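PDB 5CUX: acidocalcisomal pyrophosphatase from Trypanosoma cruzi, which probably hydrolyses inorganic pyrophosphate to phosphate, with magnesium as cofactor. Local coordinates for residues Arg78-Cys83 with Gly163-Val168. Numbering follows the deposited sequence.
Sequences RYNFIC and GQVGAV. With POP (pyrophosphate 2-), chain C; PO4 (phosphate ion), chain J.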
loop_
_atom_site.group_PDB
_atom_site.type_symbol
_atom_site.label_atom_id
_atom_site.label_comp_id
_atom_site.label_asym_id
_atom_site.label_seq_id
_atom_site.Cartn_x
_atom_site.Cartn_y
_atom_site.Cartn_z
ATOM N N ARG A 78 9.948 -3.869 16.943
ATOM C CA ARG A 78 10.818 -3.405 15.846
ATOM C C ARG A 78 12.178 -3.932 16.232
ATOM O O ARG A 78 12.810 -3.414 17.133
ATOM C CB ARG A 78 10.874 -1.853 15.704
ATOM C CG ARG A 78 10.077 -1.270 14.477
ATOM C CD ARG A 78 9.859 0.341 14.323
ATOM N NE ARG A 78 9.032 0.656 13.111
ATOM C CZ ARG A 78 8.613 1.860 12.651
ATOM N NH1 ARG A 78 7.875 1.924 11.531
ATOM N NH2 ARG A 78 8.900 3.004 13.275
ATOM N N TYR A 79 12.609 -5.010 15.593
ATOM C CA TYR A 79 13.934 -5.578 15.868
ATOM C C TYR A 79 14.881 -5.327 14.708
ATOM O O TYR A 79 14.411 -5.069 13.584
ATOM C CB TYR A 79 13.848 -7.067 16.030
ATOM C CG TYR A 79 13.024 -7.499 17.188
ATOM C CD1 TYR A 79 11.639 -7.503 17.114
ATOM C CD2 TYR A 79 13.634 -7.940 18.374
ATOM C CE1 TYR A 79 10.885 -7.939 18.193
ATOM C CE2 TYR A 79 12.889 -8.381 19.442
ATOM C CZ TYR A 79 11.526 -8.380 19.347
ATOM O OH TYR A 79 10.796 -8.861 20.397
ATOM N N ASN A 80 16.198 -5.384 14.952
ATOM C CA ASN A 80 17.141 -5.231 13.837
ATOM C C ASN A 80 17.399 -6.636 13.240
ATOM O O ASN A 80 17.404 -7.649 13.945
ATOM C CB ASN A 80 18.459 -4.560 14.248
ATOM C CG ASN A 80 18.421 -3.019 14.102
ATOM O OD1 ASN A 80 18.018 -2.476 13.070
ATOM N ND2 ASN A 80 18.866 -2.311 15.140
ATOM N N PHE A 81 17.556 -6.674 11.921
ATOM C CA PHE A 81 17.791 -7.903 11.188
ATOM C C PHE A 81 18.997 -7.703 10.248
ATOM O O PHE A 81 19.081 -6.683 9.530
ATOM C CB PHE A 81 16.536 -8.232 10.395
ATOM C CG PHE A 81 16.731 -9.253 9.315
ATOM C CD1 PHE A 81 16.639 -10.608 9.596
ATOM C CD2 PHE A 81 16.912 -8.845 7.988
ATOM C CE1 PHE A 81 16.711 -11.550 8.573
ATOM C CE2 PHE A 81 16.988 -9.764 6.956
ATOM C CZ PHE A 81 16.883 -11.127 7.245
ATOM N N ILE A 82 19.932 -8.658 10.302
ATOM C CA ILE A 82 21.135 -8.653 9.479
ATOM C C ILE A 82 20.957 -9.695 8.381
ATOM O O ILE A 82 20.816 -10.913 8.688
ATOM C CB ILE A 82 22.384 -9.075 10.265
ATOM C CG1 ILE A 82 22.652 -8.104 11.411
ATOM C CG2 ILE A 82 23.586 -9.098 9.340
ATOM C CD1 ILE A 82 23.553 -8.704 12.508
ATOM N N CYS A 83 20.956 -9.235 7.116
ATOM C CA CYS A 83 20.813 -10.154 6.003
ATOM C C CYS A 83 22.132 -10.811 5.642
ATOM O O CYS A 83 23.144 -10.133 5.440
ATOM C CB CYS A 83 20.264 -9.488 4.756
ATOM S SG CYS A 83 19.977 -10.793 3.495
ATOM N N GLY A 163 24.670 -8.714 3.982
ATOM C CA GLY A 163 25.082 -7.946 5.142
ATOM C C GLY A 163 24.283 -6.687 5.433
ATOM O O GLY A 163 24.664 -5.899 6.278
ATOM N N GLN A 164 23.173 -6.495 4.732
ATOM C CA GLN A 164 22.317 -5.316 4.917
ATOM C C GLN A 164 21.520 -5.425 6.218
ATOM O O GLN A 164 21.042 -6.504 6.537
ATOM C CB GLN A 164 21.337 -5.216 3.755
ATOM C CG GLN A 164 20.552 -3.959 3.770
ATOM C CD GLN A 164 19.607 -3.836 2.612
ATOM O OE1 GLN A 164 19.961 -4.116 1.483
ATOM N NE2 GLN A 164 18.398 -3.395 2.884
ATOM N N VAL A 165 21.359 -4.326 6.958
ATOM C CA VAL A 165 20.607 -4.388 8.217
ATOM C C VAL A 165 19.323 -3.553 8.136
ATOM O O VAL A 165 19.302 -2.468 7.532
ATOM C CB VAL A 165 21.414 -3.849 9.410
ATOM C CG1 VAL A 165 20.624 -4.023 10.638
ATOM C CG2 VAL A 165 22.743 -4.550 9.541
ATOM N N GLY A 166 18.244 -4.038 8.737
ATOM C CA GLY A 166 17.031 -3.265 8.669
ATOM C C GLY A 166 16.076 -3.647 9.762
ATOM O O GLY A 166 16.165 -4.762 10.311
ATOM N N ALA A 167 15.153 -2.730 10.071
ATOM C CA ALA A 167 14.155 -2.956 11.104
ATOM C C ALA A 167 13.071 -3.899 10.624
ATOM O O ALA A 167 12.562 -3.734 9.537
ATOM C CB ALA A 167 13.569 -1.700 11.449
ATOM N N VAL A 168 12.717 -4.898 11.416
ATOM C CA VAL A 168 11.700 -5.831 10.978
ATOM C C VAL A 168 10.725 -6.048 12.091
ATOM O O VAL A 168 11.063 -5.814 13.227
ATOM C CB VAL A 168 12.305 -7.193 10.632
ATOM C CG1 VAL A 168 13.396 -7.025 9.532
ATOM C CG2 VAL A 168 12.846 -7.863 11.892
HETATM P P1 POP C . 6.036 -0.751 17.231
HETATM O O1 POP C . 4.845 -0.324 18.112
HETATM O O2 POP C . 6.201 0.241 16.058
HETATM O O3 POP C . 5.710 -2.143 16.648
HETATM O O POP C . 7.317 -0.786 18.110
HETATM P P2 POP C . 8.238 0.430 18.381
HETATM O O4 POP C . 7.618 1.354 19.440
HETATM O O5 POP C . 8.476 1.220 17.081
HETATM O O6 POP C . 9.593 -0.048 18.926
HETATM P P PO4 J . 15.442 0.315 7.570
HETATM O O1 PO4 J . 15.508 1.682 6.985
HETATM O O2 PO4 J . 14.273 0.216 8.487
HETATM O O3 PO4 J . 15.303 -0.687 6.453
HETATM O O4 PO4 J . 16.684 0.044 8.333
#
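V168 meets F81 by its CG1 and Y79 by its backbone O, which lies near the edge of the Y79 ring. CG1 lies 3.5 Å from F81 CB and approaches the ring obliquely. F81 CG, anti to the backbone N (chi1 165°), carries the ring away from strand 165-178 to A152 and E154 of strand 150-154. The Y79 ring leads away to Y62 and to helix 243-262. The R78 guanidinium has pyrophosphate O2 over one face.

Strand 79-83 pairs antiparallel with the start of strand 165-178 in the central sheet of this pyrophosphatase domain. Y79 and V168 form a hydrogen-bonded pair: Y79 N to V168 O is 2.9 Å, V168 N to Y79 O 2.8 Å. F81 and G166 form the next. Beyond them C83 N bonds Q164 O almost straight (173°).

The face with N80 and I82 also carries V165. I82 CG1 lies 4.0 Å from V165 CG2, and both side chains touch Y40. N80 and V165 pack on T69 of the second subunit.

R78 lines a pyrophosphate pocket with R68, K70, N77 and H191, and its NH1 bonds H191. The contact thus joins the Y79/F81/V168 face to this pocket, where the ligand's negative charge probably offsets the gathered positive charges.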